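PDB 5G0A: transaminase from Bacillus megaterium, which probably transfers amino groups between amines and carbonyl compounds with S-selectivity, using pyridoxal-5'-phosphate as cofactor. Local coordinates for residues R133-H146 with S187-Q199. Sequence-based numbering, arbitrary orientation.
Sequences RLYTNRPLVVTREH and SAVLMAPSPNMFQ
Val141 and Thr143 carry the backbone pairing with Ala188, Leu190 and Ala192. Val141 N binds Ala188 O at 3.0 Å, and Val141 O accepts from Leu190 N. Thr143 N binds Leu190 O. Thr143 O takes Ala192 N at 2.7 Å. Glu145 N closes the series on Ala192 O. Thr143 CG2 lies 3.7 Å from Val189 CG1. Thr143 OG1 is anti to the backbone N (chi1 -166°) and bonds Val158 O, which leaves CG2 between the backbone N and the carbonyl carbon, against Val189. On the opposite face, Val142 CG1 meets Ala192 CB at 3.8 Å, and Leu190 CD1 touches a methyl of Leu140 and one of Val142. Helix 214-226 covers Leu190 and Ala192 on this face.

Strands 140-144 and 189-192 run parallel in the large mixed sheet of the class-III aminotransferase, part of the fold type I architecture of PLP enzymes. Strand 189-192 is an edge strand within the chain, and 231-236 lies on the other side of 140-144.

At the C-terminal ends of the strands, Met191 CG lies 3.5 Å from Glu145 N. Glu145 stretches out and brings OE1 to 3.4 Å from Met197 SD, the two side chains crossing at about a right angle. Glu145 CG also covers the centre of one face of the His146 ring. Arg144 bends at chi2 (89°) and chi3, placing NH1 3.4 Å from Pro195 CG. Arg144 NE forms a salt bridge with Asp147, and Arg144 NH1 bonds Tyr251 OH.

At the other end, the Arg133 guanidinium grips Pro139 O side-on through NE and NH2. NH2 adds a weak bond to Ala188 O, in the guanidinium plane. Val141 CG2 lies above one face, offset toward the rim. Arg133 is in the last turn of helix 121-136, which ends in a Schellman motif with Asn137 as C-prime residue.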
loop_
_atom_site.group_PDB
_atom_site.type_symbol
_atom_site.label_atom_id
_atom_site.label_comp_id
_atom_site.label_asym_id
_atom_site.label_seq_id
_atom_site.Cartn_x
_atom_site.Cartn_y
_atom_site.Cartn_z
ATOM N N ARG B 133 9.219 -13.555 -5.400
ATOM C CA ARG B 133 9.593 -12.538 -4.396
ATOM C C ARG B 133 10.498 -13.082 -3.319
ATOM O O ARG B 133 11.470 -12.414 -2.934
ATOM C CB ARG B 133 8.330 -11.869 -3.803
ATOM C CG ARG B 133 7.617 -11.044 -4.865
ATOM C CD ARG B 133 6.206 -10.640 -4.409
ATOM N NE ARG B 133 5.766 -9.446 -5.128
ATOM C CZ ARG B 133 4.528 -9.209 -5.534
ATOM N NH1 ARG B 133 3.554 -10.098 -5.313
ATOM N NH2 ARG B 133 4.269 -8.060 -6.164
ATOM N N LEU B 134 10.217 -14.299 -2.841
ATOM C CA LEU B 134 11.075 -14.908 -1.828
ATOM C C LEU B 134 12.469 -15.227 -2.396
ATOM O O LEU B 134 13.478 -14.959 -1.725
ATOM C CB LEU B 134 10.475 -16.179 -1.237
ATOM C CG LEU B 134 9.309 -15.980 -0.246
ATOM C CD1 LEU B 134 8.515 -17.275 -0.107
ATOM C CD2 LEU B 134 9.717 -15.417 1.126
ATOM N N TYR B 135 12.511 -15.794 -3.597
ATOM C CA TYR B 135 13.829 -16.184 -4.167
ATOM C C TYR B 135 14.721 -14.958 -4.365
ATOM O O TYR B 135 15.931 -14.962 -4.038
ATOM C CB TYR B 135 13.612 -16.919 -5.504
ATOM C CG TYR B 135 14.917 -17.250 -6.192
ATOM C CD1 TYR B 135 15.683 -18.334 -5.776
ATOM C CD2 TYR B 135 15.389 -16.434 -7.217
ATOM C CE1 TYR B 135 16.897 -18.611 -6.395
ATOM C CE2 TYR B 135 16.597 -16.707 -7.849
ATOM C CZ TYR B 135 17.331 -17.782 -7.425
ATOM O OH TYR B 135 18.532 -18.013 -8.069
ATOM N N THR B 136 14.136 -13.916 -4.938
ATOM C CA THR B 136 14.917 -12.714 -5.244
ATOM C C THR B 136 15.074 -11.827 -4.018
ATOM O O THR B 136 15.958 -10.963 -3.989
ATOM C CB THR B 136 14.289 -11.884 -6.362
ATOM O OG1 THR B 136 12.973 -11.451 -5.942
ATOM C CG2 THR B 136 14.230 -12.677 -7.741
ATOM N N ASN B 137 14.212 -12.039 -3.013
ATOM C CA ASN B 137 14.084 -11.104 -1.857
ATOM C C ASN B 137 13.794 -9.672 -2.337
ATOM O O ASN B 137 14.414 -8.698 -1.865
ATOM C CB ASN B 137 15.334 -11.144 -0.953
ATOM C CG ASN B 137 15.102 -10.514 0.423
ATOM O OD1 ASN B 137 16.026 -9.917 1.017
ATOM N ND2 ASN B 137 13.897 -10.673 0.954
ATOM N N ARG B 138 12.867 -9.549 -3.286
ATOM C CA ARG B 138 12.518 -8.257 -3.903
ATOM C C ARG B 138 11.004 -8.160 -4.067
ATOM O O ARG B 138 10.355 -9.184 -4.314
ATOM C CB ARG B 138 13.128 -8.114 -5.302
ATOM C CG ARG B 138 14.652 -8.174 -5.348
ATOM C CD ARG B 138 15.065 -8.127 -6.804
ATOM N NE ARG B 138 16.478 -8.496 -6.937
ATOM C CZ ARG B 138 17.025 -8.858 -8.102
ATOM N NH1 ARG B 138 16.273 -8.910 -9.198
ATOM N NH2 ARG B 138 18.325 -9.198 -8.146
ATOM N N PRO B 139 10.447 -6.938 -3.972
ATOM C CA PRO B 139 8.973 -6.795 -3.961
ATOM C C PRO B 139 8.273 -6.598 -5.304
ATOM O O PRO B 139 7.132 -7.028 -5.455
ATOM C CB PRO B 139 8.758 -5.523 -3.123
ATOM C CG PRO B 139 9.991 -4.695 -3.400
ATOM C CD PRO B 139 11.117 -5.722 -3.448
ATOM N N LEU B 140 8.881 -5.892 -6.249
ATOM C CA LEU B 140 8.129 -5.452 -7.404
ATOM C C LEU B 140 7.982 -6.533 -8.471
ATOM O O LEU B 140 8.919 -7.276 -8.765
ATOM C CB LEU B 140 8.757 -4.201 -8.017
ATOM C CG LEU B 140 8.740 -2.928 -7.160
ATOM C CD1 LEU B 140 9.326 -1.782 -7.967
ATOM C CD2 LEU B 140 7.314 -2.576 -6.736
ATOM N N VAL B 141 6.783 -6.623 -9.033
ATOM C CA VAL B 141 6.584 -7.495 -10.189
ATOM C C VAL B 141 6.045 -6.625 -11.329
ATOM O O VAL B 141 5.181 -5.742 -11.123
ATOM C CB VAL B 141 5.605 -8.667 -9.879
ATOM C CG1 VAL B 141 5.272 -9.429 -11.168
ATOM C CG2 VAL B 141 6.197 -9.614 -8.812
ATOM N N VAL B 142 6.561 -6.867 -12.525
ATOM C CA VAL B 142 6.167 -6.132 -13.724
ATOM C C VAL B 142 5.213 -6.998 -14.530
ATOM O O VAL B 142 5.540 -8.152 -14.874
ATOM C CB VAL B 142 7.409 -5.808 -14.589
ATOM C CG1 VAL B 142 6.992 -5.084 -15.864
ATOM C CG2 VAL B 142 8.401 -4.989 -13.785
ATOM N N THR B 143 4.045 -6.424 -14.816
ATOM C CA THR B 143 3.062 -7.035 -15.704
ATOM C C THR B 143 2.862 -6.137 -16.940
ATOM O O THR B 143 3.604 -5.153 -17.130
ATOM C CB THR B 143 1.743 -7.233 -14.945
ATOM O OG1 THR B 143 0.891 -8.111 -15.693
ATOM C CG2 THR B 143 1.049 -5.860 -14.686
ATOM N N ARG B 144 1.910 -6.480 -17.808
ATOM C CA ARG B 144 1.630 -5.653 -18.992
ATOM C C ARG B 144 0.172 -5.232 -19.043
ATOM O O ARG B 144 -0.708 -5.972 -18.611
ATOM C CB ARG B 144 1.986 -6.378 -20.312
ATOM C CG ARG B 144 3.473 -6.722 -20.479
ATOM C CD ARG B 144 3.835 -8.095 -19.894
ATOM N NE ARG B 144 2.863 -9.118 -20.318
ATOM C CZ ARG B 144 2.824 -9.678 -21.527
ATOM N NH1 ARG B 144 3.723 -9.345 -22.463
ATOM N NH2 ARG B 144 1.873 -10.569 -21.816
ATOM N N GLU B 145 -0.075 -4.064 -19.629
ATOM C CA GLU B 145 -1.426 -3.643 -19.997
ATOM C C GLU B 145 -2.151 -4.797 -20.707
ATOM O O GLU B 145 -1.569 -5.438 -21.578
ATOM C CB GLU B 145 -1.389 -2.406 -20.921
ATOM C CG GLU B 145 -2.782 -1.797 -21.083
ATOM C CD GLU B 145 -2.925 -0.744 -22.175
ATOM O OE1 GLU B 145 -2.087 -0.682 -23.099
ATOM O OE2 GLU B 145 -3.904 0.029 -22.099
ATOM N N HIS B 146 -3.401 -5.025 -20.309
ATOM C CA HIS B 146 -4.301 -6.062 -20.836
ATOM C C HIS B 146 -3.992 -7.504 -20.427
ATOM O O HIS B 146 -4.695 -8.421 -20.883
ATOM C CB HIS B 146 -4.454 -5.996 -22.368
ATOM C CG HIS B 146 -4.729 -4.622 -22.899
ATOM N ND1 HIS B 146 -5.638 -3.763 -22.322
ATOM C CD2 HIS B 146 -4.227 -3.971 -23.975
ATOM C CE1 HIS B 146 -5.680 -2.637 -23.018
ATOM N NE2 HIS B 146 -4.835 -2.738 -24.023
ATOM N N SER B 187 -0.002 -2.936 -3.070
ATOM C CA SER B 187 0.378 -3.670 -4.315
ATOM C C SER B 187 1.769 -3.260 -4.769
ATOM O O SER B 187 2.116 -2.091 -4.753
ATOM C CB SER B 187 -0.668 -3.569 -5.446
ATOM O OG SER B 187 -0.967 -2.235 -5.813
ATOM N N ALA B 188 2.596 -4.232 -5.131
ATOM C CA ALA B 188 3.944 -3.907 -5.555
ATOM C C ALA B 188 4.096 -4.293 -7.046
ATOM O O ALA B 188 4.765 -5.249 -7.355
ATOM C CB ALA B 188 4.891 -4.691 -4.681
ATOM N N VAL B 189 3.397 -3.594 -7.927
ATOM C CA VAL B 189 3.272 -3.982 -9.332
ATOM C C VAL B 189 3.452 -2.765 -10.213
ATOM O O VAL B 189 2.893 -1.673 -9.949
ATOM C CB VAL B 189 1.895 -4.660 -9.642
ATOM C CG1 VAL B 189 1.689 -4.887 -11.149
ATOM C CG2 VAL B 189 1.742 -5.950 -8.848
ATOM N N LEU B 190 4.227 -2.953 -11.271
ATOM C CA LEU B 190 4.350 -1.960 -12.316
ATOM C C LEU B 190 3.693 -2.469 -13.584
ATOM O O LEU B 190 3.893 -3.629 -13.971
ATOM C CB LEU B 190 5.825 -1.689 -12.596
ATOM C CG LEU B 190 6.711 -1.281 -11.440
ATOM C CD1 LEU B 190 8.125 -1.099 -11.979
ATOM C CD2 LEU B 190 6.187 -0.009 -10.770
ATOM N N MET B 191 2.934 -1.606 -14.249
ATOM C CA MET B 191 2.308 -1.972 -15.525
ATOM C C MET B 191 3.136 -1.482 -16.714
ATOM O O MET B 191 3.203 -0.278 -16.978
ATOM C CB MET B 191 0.859 -1.443 -15.635
ATOM C CG MET B 191 0.229 -1.766 -16.985
ATOM S SD MET B 191 -1.455 -1.162 -17.160
ATOM C CE MET B 191 -1.153 0.521 -17.715
ATOM N N ALA B 192 3.737 -2.426 -17.434
ATOM C CA ALA B 192 4.517 -2.138 -18.654
ATOM C C ALA B 192 3.635 -2.167 -19.873
ATOM O O ALA B 192 2.481 -2.616 -19.805
ATOM C CB ALA B 192 5.655 -3.155 -18.797
ATOM N N PRO B 193 4.158 -1.681 -21.015
ATOM C CA PRO B 193 3.290 -1.665 -22.203
ATOM C C PRO B 193 2.934 -3.062 -22.708
ATOM O O PRO B 193 3.693 -4.012 -22.534
ATOM C CB PRO B 193 4.107 -0.905 -23.261
ATOM C CG PRO B 193 5.453 -0.641 -22.667
ATOM C CD PRO B 193 5.413 -0.922 -21.198
ATOM N N SER B 194 1.767 -3.187 -23.313
ATOM C CA SER B 194 1.437 -4.428 -23.987
ATOM C C SER B 194 2.401 -4.613 -25.179
ATOM O O SER B 194 2.925 -3.624 -25.723
ATOM C CB SER B 194 -0.016 -4.391 -24.453
ATOM O OG SER B 194 -0.200 -3.427 -25.456
ATOM N N PRO B 195 2.629 -5.867 -25.596
ATOM C CA PRO B 195 3.481 -6.105 -26.764
ATOM C C PRO B 195 3.002 -5.427 -28.049
ATOM O O PRO B 195 3.806 -5.205 -28.952
ATOM C CB PRO B 195 3.399 -7.626 -26.947
ATOM C CG PRO B 195 3.103 -8.146 -25.594
ATOM C CD PRO B 195 2.167 -7.135 -24.989
ATOM N N ASN B 196 1.711 -5.118 -28.133
ATOM C CA ASN B 196 1.110 -4.568 -29.353
ATOM C C ASN B 196 0.895 -3.056 -29.316
ATOM O O ASN B 196 0.216 -2.503 -30.183
ATOM C CB ASN B 196 -0.231 -5.255 -29.642
ATOM C CG ASN B 196 -0.074 -6.597 -30.343
ATOM O OD1 ASN B 196 1.030 -7.001 -30.723
ATOM N ND2 ASN B 196 -1.191 -7.291 -30.531
ATOM N N MET B 197 1.464 -2.397 -28.313
ATOM C CA MET B 197 1.101 -1.013 -27.997
ATOM C C MET B 197 1.587 0.023 -29.013
ATOM O O MET B 197 0.875 0.992 -29.294
ATOM C CB MET B 197 1.589 -0.645 -26.590
ATOM C CG MET B 197 0.841 0.520 -25.962
ATOM S SD MET B 197 0.898 0.490 -24.161
ATOM C CE MET B 197 -0.099 1.933 -23.780
ATOM N N PHE B 198 2.788 -0.177 -29.551
ATOM C CA PHE B 198 3.368 0.767 -30.509
ATOM C C PHE B 198 3.412 0.212 -31.934
ATOM O O PHE B 198 4.374 -0.457 -32.314
ATOM C CB PHE B 198 4.768 1.175 -30.059
ATOM C CG PHE B 198 4.823 1.639 -28.630
ATOM C CD1 PHE B 198 4.248 2.852 -28.257
ATOM C CD2 PHE B 198 5.415 0.844 -27.650
ATOM C CE1 PHE B 198 4.284 3.274 -26.935
ATOM C CE2 PHE B 198 5.458 1.261 -26.327
ATOM C CZ PHE B 198 4.897 2.477 -25.972
ATOM N N GLN B 199 2.373 0.519 -32.709
ATOM C CA GLN B 199 2.229 0.021 -34.079
ATOM C C GLN B 199 2.302 1.155 -35.093
ATOM O O GLN B 199 2.045 2.311 -34.759
ATOM C CB GLN B 199 0.887 -0.698 -34.252
ATOM C CG GLN B 199 0.697 -1.925 -33.374
ATOM C CD GLN B 199 -0.496 -2.770 -33.787
ATOM O OE1 GLN B 199 -0.825 -2.872 -34.971
ATOM N NE2 GLN B 199 -1.144 -3.391 -32.809
#